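Local coordinates for cyclin homolog (Herpesvirus saimiri, PDB 2F2C), which probably modulates the host cell cycle as a viral D-type cyclin, and may contribute to transformation and rapid proliferation of latently infected T cells, at residues A[25-30]-A[153-158]; A[81-86]-A[137-142]; A[203-208]-A[237-242]. All coordinates share one frame; numbering follows the deposited sequence.

Interaction 1. Residues A[25-30]-A[153-158]; sequences NNLKLR and TDFLIP
Leu27 of helix 21-31, its CD1 anti to CA (chi2 171°), meets the ring of Phe155, just ahead of helix 156-162, which stands nearly perpendicular to the plane of CA, CB and CG (chi2 91°). The leucine CD1 hangs over the centre of one ring face, 4.3 Å above its plane, while Leu27 CB touches the rim atom Phe155 CZ at 3.7 Å. Such a hydrophobic seam is consistent with the cyclin fold, where an N-terminal helix packs against the second of two helical domains. The two methyls part company beyond CG: CD1 reaches Asp154 O at 3.6 Å and Pro158 CG at 4.1 Å, whereas CD2 rests on Asp154 CB at 3.9 Å. Leu27 crosses both of these side chains at about a right angle. The carboxylate of Asp154 is engaged by other partners, OD2 accepting a hydrogen bond from Leu151 N and OD1 forming a salt bridge with Arg109. Lys28 brushes the ring more loosely, its CG 4.4 Å from Phe155 CE2. Leu24, one turn earlier on helix 21-31, also packs on Phe155 and Pro158.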
loop_
_atom_site.group_PDB
_atom_site.type_symbol
_atom_site.label_atom_id
_atom_site.label_comp_id
_atom_site.label_asym_id
_atom_site.label_seq_id
_atom_site.Cartn_x
_atom_site.Cartn_y
_atom_site.Cartn_z
ATOM N N ASN A 25 -13.039 -3.029 -9.504
ATOM C CA ASN A 25 -13.815 -4.146 -9.012
ATOM C C ASN A 25 -13.428 -4.419 -7.576
ATOM O O ASN A 25 -14.317 -4.591 -6.728
ATOM C CB ASN A 25 -13.545 -5.394 -9.848
ATOM C CG ASN A 25 -14.672 -5.723 -10.798
ATOM O OD1 ASN A 25 -15.796 -6.050 -10.365
ATOM N ND2 ASN A 25 -14.377 -5.684 -12.103
ATOM N N ASN A 26 -12.110 -4.436 -7.307
ATOM C CA ASN A 26 -11.613 -4.774 -5.976
ATOM C C ASN A 26 -11.877 -3.674 -4.961
ATOM O O ASN A 26 -11.999 -3.940 -3.771
ATOM C CB ASN A 26 -10.132 -5.133 -6.001
ATOM C CG ASN A 26 -9.846 -6.383 -6.806
ATOM O OD1 ASN A 26 -10.383 -7.468 -6.531
ATOM N ND2 ASN A 26 -8.988 -6.246 -7.807
ATOM N N LEU A 27 -11.964 -2.436 -5.437
ATOM C CA LEU A 27 -12.221 -1.323 -4.564
ATOM C C LEU A 27 -13.645 -1.424 -4.042
ATOM O O LEU A 27 -13.873 -1.318 -2.829
ATOM C CB LEU A 27 -11.983 0.006 -5.279
ATOM C CG LEU A 27 -10.586 0.624 -5.205
ATOM C CD1 LEU A 27 -10.497 1.806 -6.164
ATOM C CD2 LEU A 27 -10.212 1.070 -3.777
ATOM N N LYS A 28 -14.589 -1.667 -4.954
ATOM C CA LYS A 28 -15.977 -1.948 -4.580
ATOM C C LYS A 28 -16.066 -3.130 -3.618
ATOM O O LYS A 28 -16.860 -3.108 -2.677
ATOM C CB LYS A 28 -16.816 -2.291 -5.797
ATOM C CG LYS A 28 -17.046 -1.192 -6.800
ATOM C CD LYS A 28 -17.430 -1.911 -8.068
ATOM C CE LYS A 28 -18.296 -1.136 -8.997
ATOM N NZ LYS A 28 -19.306 -2.091 -9.600
ATOM N N LEU A 29 -15.279 -4.170 -3.856
ATOM C CA LEU A 29 -15.339 -5.365 -3.016
ATOM C C LEU A 29 -14.827 -5.080 -1.616
ATOM O O LEU A 29 -15.512 -5.368 -0.643
ATOM C CB LEU A 29 -14.529 -6.497 -3.639
ATOM C CG LEU A 29 -15.282 -7.792 -3.948
ATOM C CD1 LEU A 29 -14.486 -8.668 -4.910
ATOM C CD2 LEU A 29 -15.651 -8.546 -2.661
ATOM N N ARG A 30 -13.635 -4.486 -1.522
ATOM C CA ARG A 30 -13.018 -4.154 -0.230
ATOM C C ARG A 30 -13.799 -3.050 0.493
ATOM O O ARG A 30 -13.783 -2.953 1.731
ATOM C CB ARG A 30 -11.535 -3.800 -0.379
ATOM C CG ARG A 30 -10.657 -4.917 -1.011
ATOM C CD ARG A 30 -9.148 -4.648 -1.004
ATOM N NE ARG A 30 -8.887 -3.222 -1.149
ATOM C CZ ARG A 30 -8.582 -2.610 -2.277
ATOM N NH1 ARG A 30 -8.442 -3.287 -3.398
ATOM N NH2 ARG A 30 -8.401 -1.307 -2.278
ATOM N N THR A 153 -11.269 8.706 -1.670
ATOM C CA THR A 153 -10.331 9.333 -2.525
ATOM C C THR A 153 -9.595 8.350 -3.435
ATOM O O THR A 153 -9.018 8.757 -4.440
ATOM C CB THR A 153 -9.431 10.206 -1.654
ATOM O OG1 THR A 153 -9.104 11.373 -2.393
ATOM C CG2 THR A 153 -8.139 9.559 -1.364
ATOM N N ASP A 154 -9.653 7.056 -3.104
ATOM C CA ASP A 154 -9.004 6.013 -3.899
ATOM C C ASP A 154 -9.768 5.760 -5.200
ATOM O O ASP A 154 -9.229 5.151 -6.139
ATOM C CB ASP A 154 -8.947 4.674 -3.154
ATOM C CG ASP A 154 -8.133 4.712 -1.854
ATOM O OD1 ASP A 154 -6.937 5.119 -1.856
ATOM O OD2 ASP A 154 -8.619 4.261 -0.776
ATOM N N PHE A 155 -11.032 6.180 -5.248
ATOM C CA PHE A 155 -11.865 5.914 -6.409
ATOM C C PHE A 155 -11.624 6.864 -7.559
ATOM O O PHE A 155 -11.827 6.462 -8.698
ATOM C CB PHE A 155 -13.342 5.948 -6.059
ATOM C CG PHE A 155 -13.872 4.656 -5.541
ATOM C CD1 PHE A 155 -13.875 4.387 -4.173
ATOM C CD2 PHE A 155 -14.395 3.718 -6.409
ATOM C CE1 PHE A 155 -14.376 3.198 -3.698
ATOM C CE2 PHE A 155 -14.895 2.525 -5.928
ATOM C CZ PHE A 155 -14.877 2.261 -4.580
ATOM N N LEU A 156 -11.208 8.105 -7.277
ATOM C CA LEU A 156 -11.057 9.164 -8.309
ATOM C C LEU A 156 -10.567 8.724 -9.683
ATOM O O LEU A 156 -11.240 8.938 -10.692
ATOM C CB LEU A 156 -10.169 10.290 -7.805
ATOM C CG LEU A 156 -10.849 11.183 -6.768
ATOM C CD1 LEU A 156 -9.779 11.905 -5.989
ATOM C CD2 LEU A 156 -11.822 12.163 -7.413
ATOM N N ILE A 157 -9.407 8.090 -9.727
ATOM C CA ILE A 157 -8.803 7.799 -11.007
ATOM C C ILE A 157 -9.473 6.628 -11.722
ATOM O O ILE A 157 -9.788 6.758 -12.920
ATOM C CB ILE A 157 -7.263 7.640 -10.884
ATOM C CG1 ILE A 157 -6.643 8.953 -10.371
ATOM C CG2 ILE A 157 -6.642 7.206 -12.227
ATOM C CD1 ILE A 157 -6.584 10.064 -11.427
ATOM N N PRO A 158 -9.663 5.483 -11.045
ATOM C CA PRO A 158 -10.454 4.391 -11.617
ATOM C C PRO A 158 -11.812 4.828 -12.187
ATOM O O PRO A 158 -12.228 4.323 -13.240
ATOM C CB PRO A 158 -10.634 3.443 -10.437
ATOM C CG PRO A 158 -9.402 3.606 -9.679
ATOM C CD PRO A 158 -9.070 5.086 -9.753
#

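Interaction 2. Residues A[81-86]-A[137-142]; sequences DRYLCK and KDILEA
Tyr83 reaches across from the last turn of helix 72-83 to lay its ring against Ile139 of helix 129-142. Its CB points toward the partner helix, and CG follows anti to the backbone N (chi1 176°), which carries the ring over to the isoleucine. CG itself lies 3.9 Å from Ile139 CG1. On one flank of the ring, CD1 comes to 3.6 Å from Ile139 CA, and the next atom, CE1, has several neighbours: it lies 3.5 Å from Ile139 CA, 4.1 Å from Ala142 CB and about as far from Asp138 O, which sits at the ring edge near its plane. On the other flank CD2 and CE2 also lie near Ile139 CG1, as does CZ. At the tip, OH makes a weak hydrogen bond with Gln135, one turn earlier on helix 129-142.

The centre of the arrangement is a CH-pi contact. Ile139 CG1 stands over the middle of one ring face, 3.6 Å from the centroid and only 13° off the ring normal, and the two side chains cross at about a right angle. Beyond the end of helix 72-83, at the exposed margin, the aliphatic part of Lys86 joins in, its CD lying 3.4 Å from Ala142 O.

Ile139 also packs on Ile79 and on Ala100, Cys101 and Ile104 of helix 94-109, while Leu140 and Glu141 of helix 129-142 meet the chain of another protein. Helix 94-109, with other helices gathered round it in this way, is consistent with the central helix of a cyclin box.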
loop_
_atom_site.group_PDB
_atom_site.type_symbol
_atom_site.label_atom_id
_atom_site.label_comp_id
_atom_site.label_asym_id
_atom_site.label_seq_id
_atom_site.Cartn_x
_atom_site.Cartn_y
_atom_site.Cartn_z
ATOM N N ASP A 81 -13.504 7.452 13.280
ATOM C CA ASP A 81 -14.835 6.829 13.440
ATOM C C ASP A 81 -14.754 5.385 13.928
ATOM O O ASP A 81 -15.329 5.050 14.967
ATOM C CB ASP A 81 -15.663 6.915 12.155
ATOM C CG ASP A 81 -15.989 8.348 11.767
ATOM O OD1 ASP A 81 -16.098 9.207 12.678
ATOM O OD2 ASP A 81 -16.141 8.704 10.569
ATOM N N ARG A 82 -14.026 4.543 13.193
ATOM C CA ARG A 82 -13.794 3.160 13.606
ATOM C C ARG A 82 -13.397 3.084 15.068
ATOM O O ARG A 82 -14.009 2.345 15.829
ATOM C CB ARG A 82 -12.712 2.506 12.750
ATOM C CG ARG A 82 -13.208 1.933 11.436
ATOM C CD ARG A 82 -12.121 1.257 10.619
ATOM N NE ARG A 82 -11.337 2.228 9.861
ATOM C CZ ARG A 82 -10.123 2.005 9.367
ATOM N NH1 ARG A 82 -9.519 0.833 9.558
ATOM N NH2 ARG A 82 -9.504 2.966 8.677
ATOM N N TYR A 83 -12.383 3.861 15.453
ATOM C CA TYR A 83 -11.903 3.907 16.836
ATOM C C TYR A 83 -13.004 4.281 17.811
ATOM O O TYR A 83 -13.067 3.746 18.916
ATOM C CB TYR A 83 -10.732 4.884 17.002
ATOM C CG TYR A 83 -10.288 5.014 18.438
ATOM C CD1 TYR A 83 -9.578 3.981 19.062
ATOM C CD2 TYR A 83 -10.608 6.145 19.195
ATOM C CE1 TYR A 83 -9.189 4.078 20.416
ATOM C CE2 TYR A 83 -10.220 6.256 20.549
ATOM C CZ TYR A 83 -9.512 5.218 21.150
ATOM O OH TYR A 83 -9.108 5.309 22.464
ATOM N N LEU A 84 -13.873 5.199 17.408
ATOM C CA LEU A 84 -14.924 5.667 18.308
ATOM C C LEU A 84 -16.210 4.853 18.218
ATOM O O LEU A 84 -17.253 5.296 18.713
ATOM C CB LEU A 84 -15.193 7.170 18.135
ATOM C CG LEU A 84 -14.145 8.145 18.681
ATOM C CD1 LEU A 84 -14.556 9.535 18.319
ATOM C CD2 LEU A 84 -13.963 8.041 20.184
ATOM N N CYS A 85 -16.131 3.677 17.583
ATOM C CA CYS A 85 -17.158 2.631 17.726
ATOM C C CYS A 85 -16.750 1.664 18.825
ATOM O O CYS A 85 -17.558 0.854 19.270
ATOM C CB CYS A 85 -17.351 1.825 16.446
ATOM S SG CYS A 85 -17.686 2.783 14.952
ATOM N N LYS A 86 -15.498 1.756 19.263
ATOM C CA LYS A 86 -14.939 0.765 20.170
ATOM C C LYS A 86 -14.617 1.293 21.567
ATOM O O LYS A 86 -15.053 0.706 22.558
ATOM C CB LYS A 86 -13.742 0.053 19.521
ATOM C CG LYS A 86 -14.167 -0.900 18.392
ATOM C CD LYS A 86 -13.010 -1.749 17.877
ATOM C CE LYS A 86 -13.482 -2.778 16.843
ATOM N NZ LYS A 86 -14.481 -3.763 17.379
ATOM N N LYS A 137 -0.924 4.262 20.787
ATOM C CA LYS A 137 -0.824 2.869 21.204
ATOM C C LYS A 137 -2.189 2.290 21.576
ATOM O O LYS A 137 -2.458 1.125 21.304
ATOM C CB LYS A 137 0.132 2.777 22.381
ATOM C CG LYS A 137 0.544 1.379 22.758
ATOM C CD LYS A 137 2.000 1.344 23.258
ATOM C CE LYS A 137 2.252 2.262 24.461
ATOM N NZ LYS A 137 3.695 2.638 24.562
ATOM N N ASP A 138 -3.048 3.111 22.184
ATOM C CA ASP A 138 -4.391 2.677 22.559
ATOM C C ASP A 138 -5.332 2.552 21.360
ATOM O O ASP A 138 -6.087 1.574 21.266
ATOM C CB ASP A 138 -4.978 3.571 23.654
ATOM C CG ASP A 138 -4.518 3.161 25.062
ATOM O OD1 ASP A 138 -4.437 4.043 25.951
ATOM O OD2 ASP A 138 -4.214 1.988 25.379
ATOM N N ILE A 139 -5.279 3.526 20.444
ATOM C CA ILE A 139 -6.015 3.427 19.168
ATOM C C ILE A 139 -5.639 2.166 18.376
ATOM O O ILE A 139 -6.501 1.354 18.021
ATOM C CB ILE A 139 -5.797 4.664 18.283
ATOM C CG1 ILE A 139 -6.508 5.882 18.869
ATOM C CG2 ILE A 139 -6.291 4.391 16.856
ATOM C CD1 ILE A 139 -6.071 7.173 18.246
ATOM N N LEU A 140 -4.351 2.004 18.104
ATOM C CA LEU A 140 -3.892 0.876 17.328
ATOM C C LEU A 140 -4.390 -0.459 17.882
ATOM O O LEU A 140 -4.941 -1.277 17.147
ATOM C CB LEU A 140 -2.371 0.885 17.236
ATOM C CG LEU A 140 -1.768 1.862 16.223
ATOM C CD1 LEU A 140 -0.275 2.011 16.484
ATOM C CD2 LEU A 140 -2.029 1.425 14.783
ATOM N N GLU A 141 -4.222 -0.676 19.179
ATOM C CA GLU A 141 -4.543 -1.979 19.724
ATOM C C GLU A 141 -6.033 -2.261 19.871
ATOM O O GLU A 141 -6.452 -3.409 19.849
ATOM C CB GLU A 141 -3.694 -2.317 20.967
ATOM C CG GLU A 141 -4.175 -1.884 22.346
ATOM C CD GLU A 141 -3.316 -2.512 23.460
ATOM O OE1 GLU A 141 -2.187 -2.018 23.713
ATOM O OE2 GLU A 141 -3.754 -3.514 24.083
ATOM N N ALA A 142 -6.835 -1.209 19.949
ATOM C CA ALA A 142 -8.291 -1.335 19.935
ATOM C C ALA A 142 -8.836 -1.769 18.572
ATOM O O ALA A 142 -9.752 -2.583 18.504
ATOM C CB ALA A 142 -8.942 -0.034 20.376
#

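Interaction 3. Residues A[203-208]-A[237-242]; sequences LLTTIE and TVKDQV
Leu204 and Lys239 form the close-packed part of this crossing, where segments 203-208 and 237-242, of helices 195-208 and 232-247, approach to 8.9 Å between axes, with a crossing angle of -73°. Leu204 CB lies 3.7 Å from Lys239 CG, and Leu204 CD1 is 3.9 Å from Lys239 CB, so the lysine is held by its aliphatic stem. Its CG is anti to the backbone N, but the chain then bends at chi2 (-90°), which swings CD out of line; a second bend at chi4 sets NZ 3.5 Å from Thr205 CA. Thr205 OG1, hydrogen-bonded to Gly201 O of its own helix, is only loosely approached by Val242 CG1 at 4.1 Å.

Toward the more exposed margin, direct packing gives way to charge. From the extended side chain of Glu208, OE2 receives a salt-bridging hydrogen bond of 2.8 Å from Lys239 NZ, which comes to it from 49° above the carboxylate plane. The ammonium also makes a cation-pi interaction with Trp217, so its charge has a second partner within the largely buried interface.

Around the crossing, helix 218-228 packs on Leu204 through Tyr220 and Leu224, Leu203 packs on helices 156-162 and 170-184, and Thr206 on helix 170-184.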
loop_
_atom_site.group_PDB
_atom_site.type_symbol
_atom_site.label_atom_id
_atom_site.label_comp_id
_atom_site.label_asym_id
_atom_site.label_seq_id
_atom_site.Cartn_x
_atom_site.Cartn_y
_atom_site.Cartn_z
ATOM N N LEU A 203 -16.761 14.224 -8.015
ATOM C CA LEU A 203 -16.268 14.332 -9.367
ATOM C C LEU A 203 -17.280 15.091 -10.196
ATOM O O LEU A 203 -16.920 15.951 -11.018
ATOM C CB LEU A 203 -16.042 12.930 -9.936
ATOM C CG LEU A 203 -14.928 12.672 -10.939
ATOM C CD1 LEU A 203 -13.614 13.332 -10.521
ATOM C CD2 LEU A 203 -14.720 11.179 -11.052
ATOM N N LEU A 204 -18.550 14.780 -9.964
ATOM C CA LEU A 204 -19.621 15.445 -10.675
ATOM C C LEU A 204 -19.636 16.929 -10.356
ATOM O O LEU A 204 -19.757 17.752 -11.262
ATOM C CB LEU A 204 -20.973 14.814 -10.359
ATOM C CG LEU A 204 -21.201 13.419 -10.934
ATOM C CD1 LEU A 204 -22.329 12.728 -10.182
ATOM C CD2 LEU A 204 -21.469 13.451 -12.434
ATOM N N THR A 205 -19.510 17.259 -9.071
ATOM C CA THR A 205 -19.460 18.645 -8.602
ATOM C C THR A 205 -18.377 19.403 -9.337
ATOM O O THR A 205 -18.626 20.498 -9.867
ATOM C CB THR A 205 -19.127 18.682 -7.107
ATOM O OG1 THR A 205 -19.898 17.690 -6.424
ATOM C CG2 THR A 205 -19.571 20.014 -6.482
ATOM N N THR A 206 -17.185 18.811 -9.359
ATOM C CA THR A 206 -16.023 19.392 -9.994
ATOM C C THR A 206 -16.274 19.643 -11.484
ATOM O O THR A 206 -16.186 20.786 -11.945
ATOM C CB THR A 206 -14.819 18.467 -9.765
ATOM O OG1 THR A 206 -14.509 18.443 -8.365
ATOM C CG2 THR A 206 -13.556 19.019 -10.422
ATOM N N ILE A 207 -16.616 18.579 -12.214
ATOM C CA ILE A 207 -16.950 18.664 -13.650
ATOM C C ILE A 207 -17.955 19.790 -13.989
ATOM O O ILE A 207 -17.822 20.464 -15.020
ATOM C CB ILE A 207 -17.447 17.297 -14.186
ATOM C CG1 ILE A 207 -16.318 16.270 -14.197
ATOM C CG2 ILE A 207 -18.004 17.425 -15.590
ATOM C CD1 ILE A 207 -16.818 14.847 -14.350
ATOM N N GLU A 208 -18.938 19.996 -13.117
ATOM C CA GLU A 208 -19.879 21.102 -13.243
ATOM C C GLU A 208 -19.212 22.497 -13.114
ATOM O O GLU A 208 -19.060 23.191 -14.125
ATOM C CB GLU A 208 -21.000 20.927 -12.225
ATOM C CG GLU A 208 -22.212 21.821 -12.420
ATOM C CD GLU A 208 -23.090 21.843 -11.187
ATOM O OE1 GLU A 208 -24.288 22.174 -11.303
ATOM O OE2 GLU A 208 -22.578 21.530 -10.091
ATOM N N THR A 237 -28.513 12.590 -5.902
ATOM C CA THR A 237 -28.560 13.042 -4.492
ATOM C C THR A 237 -27.178 13.173 -3.842
ATOM O O THR A 237 -26.950 14.076 -3.040
ATOM C CB THR A 237 -29.429 12.091 -3.628
ATOM O OG1 THR A 237 -30.801 12.272 -3.960
ATOM C CG2 THR A 237 -29.398 12.470 -2.148
ATOM N N VAL A 238 -26.272 12.251 -4.141
ATOM C CA VAL A 238 -24.951 12.326 -3.537
ATOM C C VAL A 238 -24.123 13.458 -4.163
ATOM O O VAL A 238 -23.409 14.148 -3.444
ATOM C CB VAL A 238 -24.228 10.973 -3.510
ATOM C CG1 VAL A 238 -22.776 11.142 -3.150
ATOM C CG2 VAL A 238 -24.886 10.069 -2.484
ATOM N N LYS A 239 -24.243 13.677 -5.474
ATOM C CA LYS A 239 -23.702 14.895 -6.096
ATOM C C LYS A 239 -24.115 16.137 -5.283
ATOM O O LYS A 239 -23.273 16.897 -4.810
ATOM C CB LYS A 239 -24.137 15.005 -7.565
ATOM C CG LYS A 239 -23.639 16.237 -8.309
ATOM C CD LYS A 239 -24.601 17.394 -8.181
ATOM C CE LYS A 239 -24.216 18.571 -9.048
ATOM N NZ LYS A 239 -22.908 19.153 -8.620
ATOM N N ASP A 240 -25.411 16.312 -5.079
ATOM C CA ASP A 240 -25.905 17.460 -4.321
ATOM C C ASP A 240 -25.475 17.475 -2.849
ATOM O O ASP A 240 -25.313 18.543 -2.265
ATOM C CB ASP A 240 -27.429 17.589 -4.450
ATOM C CG ASP A 240 -27.879 17.867 -5.888
ATOM O OD1 ASP A 240 -27.060 17.741 -6.834
ATOM O OD2 ASP A 240 -29.043 18.209 -6.171
ATOM N N GLN A 241 -25.273 16.306 -2.251
ATOM C CA GLN A 241 -24.883 16.251 -0.844
ATOM C C GLN A 241 -23.441 16.682 -0.635
ATOM O O GLN A 241 -23.152 17.444 0.302
ATOM C CB GLN A 241 -25.090 14.864 -0.276
ATOM C CG GLN A 241 -26.445 14.689 0.346
ATOM C CD GLN A 241 -26.712 13.248 0.699
ATOM O OE1 GLN A 241 -26.677 12.383 -0.178
ATOM N NE2 GLN A 241 -26.958 12.978 1.983
ATOM N N VAL A 242 -22.550 16.194 -1.501
ATOM C CA VAL A 242 -21.146 16.542 -1.448
ATOM C C VAL A 242 -20.998 18.049 -1.684
ATOM O O VAL A 242 -20.397 18.760 -0.878
ATOM C CB VAL A 242 -20.294 15.751 -2.508
ATOM C CG1 VAL A 242 -18.922 16.396 -2.669
ATOM C CG2 VAL A 242 -20.168 14.264 -2.148
#

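The three contacts illustrate how an all-helical cyclin is assembled from two domains in sequence. Interaction 2 lies within the N-terminal cyclin range and interaction 3 within the viral cyclin range; their centres are 31 Å apart, on opposite sides of the chain's centre. Interaction 1 bridges the two ranges, pairing helix 21-31 with residues at the start of helix 156-162; its segments are 123 residues apart in the chain, and the whole of interaction 2 falls between them. Interaction 3 follows later in the chain, its centre 18 Å from that of interaction 1, and joins it through Leu156 packing on Leu203. Packing thus links helix 21-31, through 153-158, to helix 195-208.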